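Local coordinates for protein Asp/Glu-specific dipeptidyl-peptidase (Flavobacterium psychrophilum, PDB 5JXF) that removes dipeptides from the N-terminus of oligopeptides as a serine-type peptidase of the S46 family, with strict specificity for Asp or Glu at P1, at residues Asp406-Val411 with Asp540-Asn545; Leu419-Lys424 with Lys449-Phe454; Tyr423-Leu428 with Lys530-Val535; Lys435-Phe440 with Gly517-Val522; Asp442-Leu447 with Ala513-Asp518. All blocks are in the same frame, centred on the assembly; numbering follows the deposited sequence.

How the interactions relate
All five contacts belong to the helical part of the chain, on helices and their connecting turns between residues 386 and 545. They lie away from the bound arginine and aspartic acid and from the probable charge relay of His101, Asp237 and Ser662. Interactions 2 and 3 share Tyr423 and Lys424 on helix 417-435, their centres about 11 Å apart. Interactions 4 and 5 share Gly517 and Asp518, with centres about 8 Å apart. Interaction 3 sits in the middle: Leu425 CD2 reaches Leu447 CD2 (3.8 Å) and Leu515 CD2 (3.9 Å) of interaction 5. Interaction 1 joins it through helix 530-545, but its centre is about 25 Å from those of interactions 4 and 5.

Interaction 1. Residues Asp406-Val411 with Asp540-Asn545; sequences DYFNEV and DNYSKN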
# COMPACT_ATOMS: atom_id res chain seq x y z
N ASP A 406 -9.17 -30.78 5.93
CA ASP A 406 -8.40 -29.74 5.26
C ASP A 406 -6.91 -29.95 5.47
O ASP A 406 -6.11 -29.84 4.54
CB ASP A 406 -8.81 -28.35 5.76
CG ASP A 406 -10.10 -27.88 5.14
OD1 ASP A 406 -10.49 -28.40 4.07
OD2 ASP A 406 -10.72 -26.96 5.72
N TYR A 407 -6.55 -30.26 6.71
CA TYR A 407 -5.16 -30.56 7.04
C TYR A 407 -4.67 -31.78 6.27
O TYR A 407 -3.52 -31.81 5.83
CB TYR A 407 -4.99 -30.76 8.56
CG TYR A 407 -4.86 -29.47 9.34
CD1 TYR A 407 -3.65 -28.77 9.37
CD2 TYR A 407 -5.93 -28.94 10.06
CE1 TYR A 407 -3.51 -27.59 10.07
CE2 TYR A 407 -5.79 -27.75 10.77
CZ TYR A 407 -4.58 -27.09 10.77
OH TYR A 407 -4.43 -25.91 11.46
N PHE A 408 -5.52 -32.79 6.08
CA PHE A 408 -5.08 -33.97 5.33
C PHE A 408 -4.90 -33.69 3.83
O PHE A 408 -3.85 -33.99 3.27
CB PHE A 408 -6.06 -35.13 5.52
CG PHE A 408 -5.66 -36.36 4.75
CD1 PHE A 408 -4.72 -37.24 5.25
CD2 PHE A 408 -6.22 -36.62 3.50
CE1 PHE A 408 -4.35 -38.37 4.53
CE2 PHE A 408 -5.85 -37.74 2.78
CZ PHE A 408 -4.91 -38.61 3.30
N ASN A 409 -5.92 -33.13 3.18
CA ASN A 409 -5.80 -32.73 1.78
C ASN A 409 -4.62 -31.78 1.51
O ASN A 409 -3.92 -31.92 0.50
CB ASN A 409 -7.07 -32.05 1.28
CG ASN A 409 -8.28 -32.95 1.34
OD1 ASN A 409 -8.17 -34.17 1.21
ND2 ASN A 409 -9.44 -32.34 1.52
N GLU A 410 -4.42 -30.80 2.39
CA GLU A 410 -3.42 -29.77 2.11
C GLU A 410 -2.02 -30.31 2.32
O GLU A 410 -1.10 -29.94 1.59
CB GLU A 410 -3.65 -28.52 2.98
CG GLU A 410 -4.78 -27.62 2.48
CD GLU A 410 -4.44 -26.85 1.20
OE1 GLU A 410 -3.29 -26.40 1.04
OE2 GLU A 410 -5.34 -26.70 0.34
N VAL A 411 -1.86 -31.20 3.28
CA VAL A 411 -0.52 -31.61 3.68
C VAL A 411 -0.08 -32.88 2.96
O VAL A 411 1.07 -32.99 2.52
CB VAL A 411 -0.44 -31.81 5.20
CG1 VAL A 411 0.85 -32.52 5.58
CG2 VAL A 411 -0.55 -30.46 5.91
N ASP A 540 -5.09 -44.22 6.07
CA ASP A 540 -6.17 -45.05 6.60
C ASP A 540 -6.69 -44.47 7.92
O ASP A 540 -7.82 -44.75 8.31
CB ASP A 540 -5.74 -46.52 6.75
CG ASP A 540 -4.40 -46.68 7.40
OD1 ASP A 540 -4.14 -46.02 8.43
OD2 ASP A 540 -3.59 -47.48 6.88
N ASN A 541 -5.89 -43.63 8.58
CA ASN A 541 -6.39 -42.87 9.71
C ASN A 541 -7.46 -41.89 9.26
O ASN A 541 -8.48 -41.72 9.93
CB ASN A 541 -5.26 -42.11 10.42
CG ASN A 541 -5.77 -41.18 11.49
OD1 ASN A 541 -5.98 -41.58 12.63
ND2 ASN A 541 -5.98 -39.92 11.13
N TYR A 542 -7.22 -41.24 8.13
CA TYR A 542 -8.21 -40.33 7.55
C TYR A 542 -9.42 -41.11 7.02
O TYR A 542 -10.56 -40.83 7.39
CB TYR A 542 -7.58 -39.49 6.43
CG TYR A 542 -8.59 -38.73 5.59
CD1 TYR A 542 -9.28 -37.64 6.12
CD2 TYR A 542 -8.85 -39.09 4.27
CE1 TYR A 542 -10.21 -36.94 5.36
CE2 TYR A 542 -9.77 -38.39 3.50
CZ TYR A 542 -10.45 -37.32 4.06
OH TYR A 542 -11.37 -36.63 3.30
N SER A 543 -9.15 -42.09 6.16
CA SER A 543 -10.22 -42.78 5.45
C SER A 543 -11.12 -43.60 6.37
O SER A 543 -12.24 -43.96 6.00
CB SER A 543 -9.65 -43.71 4.37
OG SER A 543 -8.87 -44.73 4.96
N LYS A 544 -10.65 -43.89 7.58
CA LYS A 544 -11.46 -44.67 8.49
C LYS A 544 -11.99 -43.86 9.67
O LYS A 544 -13.08 -44.14 10.16
CB LYS A 544 -10.66 -45.88 8.99
CG LYS A 544 -10.14 -46.77 7.87
N ASN A 545 -11.26 -42.84 10.10
CA ASN A 545 -11.62 -42.15 11.34
C ASN A 545 -12.07 -40.70 11.17
O ASN A 545 -12.35 -40.02 12.16
CB ASN A 545 -10.45 -42.20 12.32
CG ASN A 545 -9.95 -43.61 12.54
OD1 ASN A 545 -10.70 -44.58 12.38
ND2 ASN A 545 -8.68 -43.74 12.90
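Next to Tyr542, which lies against Phe408, Ser543 OG is held by Tyr426 OH and, more weakly, by Ala539 O one turn earlier in its own helix. The contact across the two segments is aromatic and has no hydrogen bond. The rings of Phe408 and Tyr542 form an offset stack. Their planes are turned only 9° from each other and their centroids are 4.3 Å apart. The closest carbons are Phe408 CE2 and Tyr542 CD2, at 3.6 Å. The shift between the rings also brings Tyr542 CB over the Phe408 face. It sits 3.9 Å from the centroid of the Phe408 ring, close to the ring normal, and makes a CH-pi contact. Both residues hold CG anti to the backbone N (chi1 179° in Phe408 and 168° in Tyr542), which carries each ring out into the space between the helices. The Phe408 ring is also met edge-to-face by Tyr423 and touched by Tyr474. Tyr542 covers one face of the buried Phe408 ring with its own ring and CB. The contact is an aromatic stack between two helices, 386-415 and 530-545, in the helical part of this S46 peptidase.

Interaction 2. Residues Leu419-Lys424 with Lys449-Phe454; sequences LSLGYK and KSQADF
Van der Waals contacts carry most of the meeting of Leu421 with Gln451 and Phe454. The methyl Leu421 CD1 lies against the amide of Gln451, 3.2 Å from OE1 and 3.6 Å from CD of that residue. Leu421 CB touches the Phe454 ring more loosely, at 4.2 Å from CZ. No hydrogen bond crosses between the segments. Within its own segment, Gln451 bends at chi2 (-42°), and its OE1 comes to lie 3.0 Å above the plane of the Phe454 ring, offset toward the rim. This buried oxygen has no polar partner in the model. Gln451 NE2 makes a weak bond to Ser450 OG at 3.4 Å. The extended Lys424 brings NZ to 3.7 Å from Gln451 NE2; both are donors, and no hydrogen bond forms. With an alanine in place of Gln451, Leu421 CD1 would probably lose the amide it packs on, and a gap would open beside Phe454. The contact joins helix 417-435 to the junction of helices 437-450 and 452-456, with Phe511 of helix 508-514 touching both Leu421 and Gln451.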
# COMPACT_ATOMS: atom_id res chain seq x y z
N LEU A 419 4.43 -37.20 -0.21
CA LEU A 419 3.21 -37.70 0.40
C LEU A 419 2.12 -37.81 -0.65
O LEU A 419 1.27 -38.71 -0.61
CB LEU A 419 2.76 -36.78 1.53
CG LEU A 419 3.76 -36.47 2.65
CD1 LEU A 419 3.11 -35.64 3.73
CD2 LEU A 419 4.33 -37.76 3.24
N SER A 420 2.16 -36.88 -1.60
CA SER A 420 1.22 -36.84 -2.70
C SER A 420 1.32 -38.10 -3.55
O SER A 420 0.31 -38.74 -3.85
CB SER A 420 1.46 -35.59 -3.55
OG SER A 420 0.56 -35.54 -4.63
N LEU A 421 2.55 -38.47 -3.91
CA LEU A 421 2.75 -39.64 -4.75
C LEU A 421 2.40 -40.91 -3.97
O LEU A 421 1.84 -41.86 -4.52
CB LEU A 421 4.18 -39.71 -5.27
CG LEU A 421 4.44 -40.92 -6.18
CD1 LEU A 421 3.59 -40.85 -7.43
CD2 LEU A 421 5.92 -41.05 -6.53
N GLY A 422 2.74 -40.91 -2.68
CA GLY A 422 2.42 -42.02 -1.81
C GLY A 422 0.93 -42.25 -1.71
O GLY A 422 0.46 -43.38 -1.76
N TYR A 423 0.18 -41.16 -1.57
CA TYR A 423 -1.27 -41.26 -1.46
C TYR A 423 -1.95 -41.76 -2.74
O TYR A 423 -3.07 -42.28 -2.70
CB TYR A 423 -1.87 -39.91 -1.06
CG TYR A 423 -3.37 -39.94 -0.90
CD1 TYR A 423 -3.96 -40.70 0.10
CD2 TYR A 423 -4.20 -39.24 -1.76
CE1 TYR A 423 -5.33 -40.73 0.25
CE2 TYR A 423 -5.56 -39.27 -1.62
CZ TYR A 423 -6.13 -40.02 -0.61
OH TYR A 423 -7.50 -40.05 -0.46
N LYS A 424 -1.28 -41.60 -3.89
CA LYS A 424 -1.83 -42.14 -5.13
C LYS A 424 -1.63 -43.65 -5.18
O LYS A 424 -2.45 -44.36 -5.75
CB LYS A 424 -1.20 -41.48 -6.35
CG LYS A 424 -1.58 -40.02 -6.53
CD LYS A 424 -1.03 -39.49 -7.83
CE LYS A 424 -1.17 -37.98 -7.92
NZ LYS A 424 -0.68 -37.54 -9.25
N LYS A 449 3.38 -43.66 -16.33
CA LYS A 449 3.64 -42.81 -17.49
C LYS A 449 3.25 -41.36 -17.19
O LYS A 449 3.70 -40.43 -17.87
CB LYS A 449 2.90 -43.32 -18.74
CG LYS A 449 1.38 -43.30 -18.65
N SER A 450 2.41 -41.16 -16.18
CA SER A 450 1.97 -39.81 -15.84
C SER A 450 2.90 -39.19 -14.80
O SER A 450 2.88 -37.97 -14.61
CB SER A 450 0.54 -39.82 -15.32
OG SER A 450 0.48 -40.38 -14.02
N GLN A 451 3.71 -40.01 -14.15
CA GLN A 451 4.65 -39.48 -13.17
C GLN A 451 5.92 -38.97 -13.84
O GLN A 451 6.87 -38.57 -13.17
CB GLN A 451 5.00 -40.53 -12.12
CG GLN A 451 3.87 -40.77 -11.14
CD GLN A 451 3.19 -39.49 -10.69
OE1 GLN A 451 3.72 -38.76 -9.85
NE2 GLN A 451 2.01 -39.21 -11.24
N ALA A 452 5.93 -38.99 -15.17
CA ALA A 452 7.06 -38.49 -15.95
C ALA A 452 7.34 -37.04 -15.60
O ALA A 452 8.36 -36.71 -14.99
CB ALA A 452 6.79 -38.64 -17.44
N ASP A 453 6.41 -36.16 -15.97
CA ASP A 453 6.57 -34.74 -15.70
C ASP A 453 6.53 -34.41 -14.20
O ASP A 453 6.98 -33.34 -13.79
CB ASP A 453 5.51 -33.93 -16.48
CG ASP A 453 5.51 -34.24 -17.98
OD1 ASP A 453 6.21 -35.19 -18.39
OD2 ASP A 453 4.84 -33.52 -18.75
N PHE A 454 6.00 -35.32 -13.39
CA PHE A 454 6.03 -35.13 -11.94
C PHE A 454 7.47 -35.05 -11.45
O PHE A 454 7.82 -34.16 -10.67
CB PHE A 454 5.29 -36.27 -11.22
CG PHE A 454 5.42 -36.23 -9.71
CD1 PHE A 454 4.51 -35.52 -8.94
CD2 PHE A 454 6.45 -36.90 -9.06
CE1 PHE A 454 4.63 -35.49 -7.55
CE2 PHE A 454 6.57 -36.87 -7.68
CZ PHE A 454 5.66 -36.16 -6.93

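Interaction 3. Residues Tyr423-Leu428 with Lys530-Val535; sequences YKLYQL and KGYAFV
Tyr532 drives its ring against the backbone of Tyr426. Its CE1 is 3.4 Å from Tyr426 N, which lies at the ring edge, in the ring plane. Tyr532 OH passes on to 3.6 Å from Tyr426 CD1, and the two tyrosine side chains cross at about a right angle. On Leu425, CB meets Tyr532 CE1 at 3.7 Å. One turn further along, the methyl Val535 CG1 packs on Tyr423, 3.7 Å from Tyr423 N and 4.1 Å from Tyr423 CB. No hydrogen bond links the segments. This is largely apolar packing between two helices: the axes of segments 423-428 and 530-535 cross at -75° and approach to 9.6 Å. Tyr532 CG stands anti to the backbone N (chi1 176°), which sends the ring across to the other helix. Behind this layer, Leu425 is backed by Leu447, Leu505 and Leu515, and Tyr426 is fixed at its hydroxyl by Ser543. Val535 also touches Leu419 and Val412. At the start of helix 530-545, Asp529 OD1 accepts a bond from Gly531 N.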
# COMPACT_ATOMS: atom_id res chain seq x y z
N TYR A 423 0.18 -41.16 -1.57
CA TYR A 423 -1.27 -41.26 -1.46
C TYR A 423 -1.95 -41.76 -2.74
O TYR A 423 -3.07 -42.28 -2.70
CB TYR A 423 -1.87 -39.91 -1.06
CG TYR A 423 -3.37 -39.94 -0.90
CD1 TYR A 423 -3.96 -40.70 0.10
CD2 TYR A 423 -4.20 -39.24 -1.76
CE1 TYR A 423 -5.33 -40.73 0.25
CE2 TYR A 423 -5.56 -39.27 -1.62
CZ TYR A 423 -6.13 -40.02 -0.61
OH TYR A 423 -7.50 -40.05 -0.46
N LYS A 424 -1.28 -41.60 -3.89
CA LYS A 424 -1.83 -42.14 -5.13
C LYS A 424 -1.63 -43.65 -5.18
O LYS A 424 -2.45 -44.36 -5.75
CB LYS A 424 -1.20 -41.48 -6.35
CG LYS A 424 -1.58 -40.02 -6.53
CD LYS A 424 -1.03 -39.49 -7.83
CE LYS A 424 -1.17 -37.98 -7.92
NZ LYS A 424 -0.68 -37.54 -9.25
N LEU A 425 -0.54 -44.13 -4.59
CA LEU A 425 -0.30 -45.56 -4.50
C LEU A 425 -1.35 -46.15 -3.58
O LEU A 425 -1.84 -47.26 -3.79
CB LEU A 425 1.10 -45.85 -3.98
CG LEU A 425 2.24 -45.50 -4.93
CD1 LEU A 425 3.59 -45.82 -4.30
CD2 LEU A 425 2.09 -46.22 -6.27
N TYR A 426 -1.71 -45.38 -2.57
CA TYR A 426 -2.75 -45.77 -1.64
C TYR A 426 -4.07 -46.03 -2.36
O TYR A 426 -4.74 -47.02 -2.11
CB TYR A 426 -2.94 -44.68 -0.61
CG TYR A 426 -3.91 -45.02 0.49
CD1 TYR A 426 -3.52 -45.81 1.57
CD2 TYR A 426 -5.21 -44.54 0.47
CE1 TYR A 426 -4.40 -46.11 2.59
CE2 TYR A 426 -6.11 -44.83 1.48
CZ TYR A 426 -5.70 -45.62 2.54
OH TYR A 426 -6.58 -45.91 3.55
N GLN A 427 -4.43 -45.14 -3.26
CA GLN A 427 -5.70 -45.27 -3.97
C GLN A 427 -5.63 -46.44 -4.95
O GLN A 427 -6.49 -47.32 -4.94
CB GLN A 427 -6.04 -43.94 -4.66
CG GLN A 427 -6.16 -42.81 -3.65
CD GLN A 427 -6.63 -41.50 -4.24
OE1 GLN A 427 -6.00 -40.95 -5.14
NE2 GLN A 427 -7.72 -40.98 -3.71
N LEU A 428 -4.57 -46.45 -5.77
CA LEU A 428 -4.28 -47.55 -6.68
C LEU A 428 -4.33 -48.92 -5.97
O LEU A 428 -4.73 -49.92 -6.58
CB LEU A 428 -2.91 -47.34 -7.33
CG LEU A 428 -2.43 -48.27 -8.46
CD1 LEU A 428 -3.30 -48.09 -9.69
CD2 LEU A 428 -0.97 -48.00 -8.79
N LYS A 530 9.49 -47.08 3.29
CA LYS A 530 9.32 -46.23 4.48
C LYS A 530 8.47 -45.00 4.18
O LYS A 530 7.79 -44.49 5.06
CB LYS A 530 10.68 -45.81 5.04
CG LYS A 530 11.27 -46.78 6.08
CD LYS A 530 10.20 -47.71 6.65
CE LYS A 530 10.57 -48.23 8.03
NZ LYS A 530 12.04 -48.25 8.25
N GLY A 531 8.51 -44.54 2.95
CA GLY A 531 7.69 -43.41 2.55
C GLY A 531 6.22 -43.75 2.53
O GLY A 531 5.41 -43.15 3.23
N TYR A 532 5.85 -44.74 1.71
CA TYR A 532 4.46 -45.13 1.60
C TYR A 532 3.92 -45.64 2.94
O TYR A 532 2.74 -45.47 3.24
CB TYR A 532 4.28 -46.20 0.52
CG TYR A 532 2.86 -46.71 0.43
CD1 TYR A 532 1.90 -46.01 -0.31
CD2 TYR A 532 2.47 -47.87 1.08
CE1 TYR A 532 0.59 -46.47 -0.39
CE2 TYR A 532 1.17 -48.34 1.00
CZ TYR A 532 0.24 -47.63 0.27
OH TYR A 532 -1.05 -48.09 0.19
N ALA A 533 4.79 -46.26 3.73
CA ALA A 533 4.40 -46.70 5.07
C ALA A 533 3.89 -45.51 5.88
O ALA A 533 2.85 -45.59 6.53
CB ALA A 533 5.56 -47.38 5.78
N PHE A 534 4.62 -44.40 5.83
CA PHE A 534 4.24 -43.22 6.58
C PHE A 534 2.91 -42.66 6.09
O PHE A 534 2.02 -42.38 6.89
CB PHE A 534 5.33 -42.15 6.52
CG PHE A 534 4.95 -40.87 7.20
CD1 PHE A 534 4.53 -40.88 8.52
CD2 PHE A 534 5.02 -39.66 6.54
CE1 PHE A 534 4.18 -39.70 9.16
CE2 PHE A 534 4.67 -38.49 7.17
CZ PHE A 534 4.25 -38.51 8.47
N VAL A 535 2.77 -42.50 4.78
CA VAL A 535 1.52 -42.00 4.21
C VAL A 535 0.36 -42.91 4.61
O VAL A 535 -0.75 -42.44 4.88
CB VAL A 535 1.59 -41.88 2.66
CG1 VAL A 535 0.27 -41.36 2.09
CG2 VAL A 535 2.74 -40.97 2.26

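Interaction 4. Residues Lys435-Phe440 with Gly517-Val522; sequences KGEQAF and GDAKAV
Glu437 and Ala519 mark the closest approach of the backbones, with CA atoms 6.1 Å apart. Gly436 is the N-cap of helix 437-450 and also the residue that leaves helix 417-435, with phi 107°. A side chain there would run into the carbonyl O of Lys435. The new helix starts at once, with Phe440 N bonded to Gly436 O at 2.9 Å. Gly517, also at positive phi (129°), opens the other segment. The Ala519 methyl is the main point of contact. Glu437 extends fully and lies alongside it, with CG 3.4 Å from Ala519 CB and OE2 3.5 Å from the same methyl. This is packing in the helical part of the fold, where the first turn of helix 437-450 meets Ala519 and Val522 of segment 517-522. Phe440 comes from the same side of its helix, CG anti to the backbone N (chi1 173°). Its CD2 is 3.6 Å from Ala519 CB, and its CE2 is 3.6 Å from Ala519 O, obliquely to the ring. The far edge of the ring meets Val522, where CZ is 3.9 Å from CG1. The backbone between Lys520 and Val522 is doubtful in the model, so this last contact deserves caution. Around them, Phe432 touches both Glu437 and Ala519, and Leu428 lies against Phe440.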
# COMPACT_ATOMS: atom_id res chain seq x y z
N LYS A 435 -11.69 -53.45 -8.30
CA LYS A 435 -11.90 -53.53 -9.73
C LYS A 435 -11.05 -54.64 -10.35
O LYS A 435 -11.26 -55.03 -11.51
CB LYS A 435 -11.61 -52.14 -10.31
CG LYS A 435 -12.78 -51.02 -10.10
CD LYS A 435 -13.78 -51.36 -11.24
CE LYS A 435 -14.94 -50.31 -11.21
NZ LYS A 435 -14.04 -49.17 -10.81
N GLY A 436 -10.12 -55.18 -9.56
CA GLY A 436 -9.40 -56.38 -9.94
C GLY A 436 -7.95 -56.19 -10.34
O GLY A 436 -7.47 -55.06 -10.49
N GLU A 437 -7.25 -57.31 -10.55
CA GLU A 437 -5.82 -57.28 -10.86
C GLU A 437 -5.51 -56.59 -12.19
O GLU A 437 -4.49 -55.91 -12.31
CB GLU A 437 -5.26 -58.71 -10.89
CG GLU A 437 -3.78 -58.74 -11.25
CD GLU A 437 -3.18 -60.14 -11.22
OE1 GLU A 437 -3.93 -61.11 -11.44
OE2 GLU A 437 -1.96 -60.25 -10.97
N GLN A 438 -6.37 -56.78 -13.19
CA GLN A 438 -6.12 -56.19 -14.50
C GLN A 438 -6.34 -54.68 -14.45
O GLN A 438 -5.64 -53.92 -15.12
CB GLN A 438 -7.01 -56.82 -15.58
CG GLN A 438 -6.39 -56.76 -16.97
CD GLN A 438 -7.35 -57.18 -18.08
OE1 GLN A 438 -8.57 -57.11 -17.93
NE2 GLN A 438 -6.79 -57.64 -19.19
N ALA A 439 -7.33 -54.26 -13.66
CA ALA A 439 -7.60 -52.85 -13.45
C ALA A 439 -6.44 -52.20 -12.71
O ALA A 439 -6.05 -51.07 -13.01
CB ALA A 439 -8.90 -52.68 -12.68
N PHE A 440 -5.88 -52.93 -11.74
CA PHE A 440 -4.71 -52.47 -11.00
C PHE A 440 -3.55 -52.14 -11.93
O PHE A 440 -3.04 -51.02 -11.95
CB PHE A 440 -4.27 -53.53 -9.97
CG PHE A 440 -2.97 -53.20 -9.28
CD1 PHE A 440 -2.96 -52.39 -8.16
CD2 PHE A 440 -1.77 -53.71 -9.75
CE1 PHE A 440 -1.76 -52.08 -7.53
CE2 PHE A 440 -0.57 -53.41 -9.12
CZ PHE A 440 -0.57 -52.60 -8.00
N GLY A 517 6.56 -55.45 -11.90
CA GLY A 517 6.14 -56.81 -11.63
C GLY A 517 4.63 -57.03 -11.59
O GLY A 517 3.86 -56.17 -12.00
N ASP A 518 4.22 -58.19 -11.08
CA ASP A 518 2.81 -58.54 -10.98
C ASP A 518 2.10 -57.74 -9.88
O ASP A 518 2.75 -57.03 -9.11
CB ASP A 518 2.64 -60.05 -10.72
CG ASP A 518 3.41 -60.52 -9.50
OD1 ASP A 518 3.97 -59.66 -8.78
OD2 ASP A 518 3.45 -61.74 -9.25
N ALA A 519 0.78 -57.87 -9.81
CA ALA A 519 -0.06 -56.98 -9.00
C ALA A 519 0.19 -57.08 -7.52
O ALA A 519 0.19 -56.05 -6.84
CB ALA A 519 -1.52 -57.24 -9.26
N LYS A 520 0.34 -58.30 -7.00
CA LYS A 520 0.74 -58.50 -5.61
C LYS A 520 2.18 -57.99 -5.45
O LYS A 520 2.43 -56.87 -5.85
CB LYS A 520 0.60 -59.97 -5.20
CG LYS A 520 -0.83 -60.36 -4.84
N ALA A 521 3.10 -58.78 -4.89
CA ALA A 521 4.54 -58.43 -4.78
C ALA A 521 4.88 -56.92 -4.84
O ALA A 521 5.47 -56.37 -3.91
CB ALA A 521 5.32 -59.17 -5.87
N VAL A 522 4.49 -56.29 -5.95
CA VAL A 522 4.46 -54.83 -6.12
C VAL A 522 3.69 -54.18 -4.97
O VAL A 522 4.14 -53.20 -4.39
CB VAL A 522 3.79 -54.42 -7.47
CG1 VAL A 522 3.23 -53.00 -7.38
CG2 VAL A 522 4.76 -54.55 -8.63

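Interaction 5. Residues Asp442-Leu447 with Ala513-Asp518; sequences DRKENL and ALLSGD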
# COMPACT_ATOMS: atom_id res chain seq x y z
N ASP A 442 -3.54 -51.79 -15.11
CA ASP A 442 -3.87 -50.78 -16.11
C ASP A 442 -3.62 -49.39 -15.54
O ASP A 442 -2.92 -48.56 -16.15
CB ASP A 442 -5.32 -50.93 -16.57
CG ASP A 442 -5.47 -51.90 -17.73
OD1 ASP A 442 -4.54 -51.97 -18.57
OD2 ASP A 442 -6.50 -52.60 -17.80
N ARG A 443 -4.16 -49.13 -14.36
CA ARG A 443 -4.03 -47.82 -13.73
C ARG A 443 -2.65 -47.62 -13.10
O ARG A 443 -2.24 -46.49 -12.86
CB ARG A 443 -5.14 -47.62 -12.70
CG ARG A 443 -6.51 -47.54 -13.34
CD ARG A 443 -7.61 -47.23 -12.35
NE ARG A 443 -8.92 -47.24 -12.99
CZ ARG A 443 -10.08 -47.12 -12.34
NH1 ARG A 443 -10.10 -46.99 -11.02
NH2 ARG A 443 -11.22 -47.14 -13.02
N LYS A 444 -1.94 -48.72 -12.84
CA LYS A 444 -0.57 -48.61 -12.35
C LYS A 444 0.35 -48.13 -13.47
O LYS A 444 1.16 -47.21 -13.29
CB LYS A 444 -0.06 -49.94 -11.78
CG LYS A 444 1.28 -49.83 -11.09
CD LYS A 444 1.97 -51.16 -10.94
CE LYS A 444 2.38 -51.72 -12.28
NZ LYS A 444 2.97 -53.08 -12.15
N GLU A 445 0.21 -48.75 -14.65
CA GLU A 445 1.04 -48.40 -15.80
C GLU A 445 0.70 -47.00 -16.29
O GLU A 445 1.55 -46.29 -16.81
CB GLU A 445 0.87 -49.41 -16.95
CG GLU A 445 1.38 -50.83 -16.66
CD GLU A 445 2.85 -50.88 -16.26
OE1 GLU A 445 3.66 -50.12 -16.82
OE2 GLU A 445 3.19 -51.70 -15.38
N ASN A 446 -0.56 -46.61 -16.12
CA ASN A 446 -0.97 -45.26 -16.47
C ASN A 446 -0.44 -44.25 -15.46
O ASN A 446 -0.10 -43.12 -15.81
CB ASN A 446 -2.49 -45.17 -16.58
CG ASN A 446 -2.96 -43.77 -16.93
OD1 ASN A 446 -3.29 -42.97 -16.05
ND2 ASN A 446 -2.98 -43.45 -18.22
N LEU A 447 -0.35 -44.67 -14.19
CA LEU A 447 0.21 -43.82 -13.15
C LEU A 447 1.70 -43.58 -13.37
O LEU A 447 2.19 -42.47 -13.15
CB LEU A 447 -0.00 -44.43 -11.76
CG LEU A 447 0.76 -43.70 -10.65
CD1 LEU A 447 0.17 -42.31 -10.38
CD2 LEU A 447 0.80 -44.53 -9.38
N ALA A 513 10.89 -49.07 -10.41
CA ALA A 513 11.36 -50.34 -9.88
C ALA A 513 10.43 -50.86 -8.79
O ALA A 513 10.21 -52.06 -8.67
CB ALA A 513 12.78 -50.19 -9.32
N LEU A 514 9.88 -49.93 -8.01
CA LEU A 514 8.94 -50.26 -6.95
C LEU A 514 7.67 -50.89 -7.53
O LEU A 514 7.06 -51.76 -6.91
CB LEU A 514 8.59 -49.02 -6.14
CG LEU A 514 7.83 -49.18 -4.83
CD1 LEU A 514 8.67 -49.91 -3.79
CD2 LEU A 514 7.39 -47.82 -4.32
N LEU A 515 7.29 -50.45 -8.73
CA LEU A 515 6.04 -50.87 -9.36
C LEU A 515 6.28 -51.86 -10.50
O LEU A 515 5.42 -52.07 -11.36
CB LEU A 515 5.26 -49.65 -9.86
CG LEU A 515 4.50 -48.82 -8.82
CD1 LEU A 515 5.39 -48.24 -7.72
CD2 LEU A 515 3.73 -47.69 -9.51
N SER A 516 7.46 -52.47 -10.50
CA SER A 516 7.85 -53.42 -11.54
C SER A 516 7.45 -54.83 -11.13
O SER A 516 7.93 -55.34 -10.11
CB SER A 516 9.35 -53.33 -11.80
OG SER A 516 9.71 -53.99 -13.00
N GLY A 517 6.56 -55.45 -11.90
CA GLY A 517 6.14 -56.81 -11.63
C GLY A 517 4.63 -57.03 -11.59
O GLY A 517 3.86 -56.17 -12.00
N ASP A 518 4.22 -58.19 -11.08
CA ASP A 518 2.81 -58.54 -10.98
C ASP A 518 2.10 -57.74 -9.88
O ASP A 518 2.75 -57.03 -9.11
CB ASP A 518 2.64 -60.05 -10.72
CG ASP A 518 3.41 -60.52 -9.50
OD1 ASP A 518 3.97 -59.66 -8.78
OD2 ASP A 518 3.45 -61.74 -9.25
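Lys444 and Leu515 run antiparallel side by side, the lysine's methylenes lying along the leucine. Here the side of helix 437-450 packs on the C-terminal end of helix 508-514, where Leu515 is the first residue to leave helical angles. Lys444 CG packs on Leu515 CD2 at 3.6 Å, and Lys444 CD on Leu515 CB at 3.8 Å. A bend at chi3 (68°) then turns the amine to the backbone. Lys444 NZ donates to Leu515 O at 2.8 Å, with a C=O...N angle of 151° and the amine tilted 26° out of the carbonyl plane. A positive amine beside the carboxyl end of a helix would probably be drawn to the carbonyls there. Glu445 adds a salt bridge, with its OE2 3.5 Å from Lys444 NZ. With a methionine in place of Lys444, Leu515 O would probably lose this charged donor and Glu445 its mate. Lys525 NZ bonds Ala513 O and Ser516 O in the same turn. Leu428 also touches Lys444. Beside the lysine there is an apolar touch, Leu447 CD2 meeting Leu515 CD2 at 4.3 Å. Lys444 NZ also comes to 3.2 Å from Gly517 O, but the angle is too poor for a hydrogen bond.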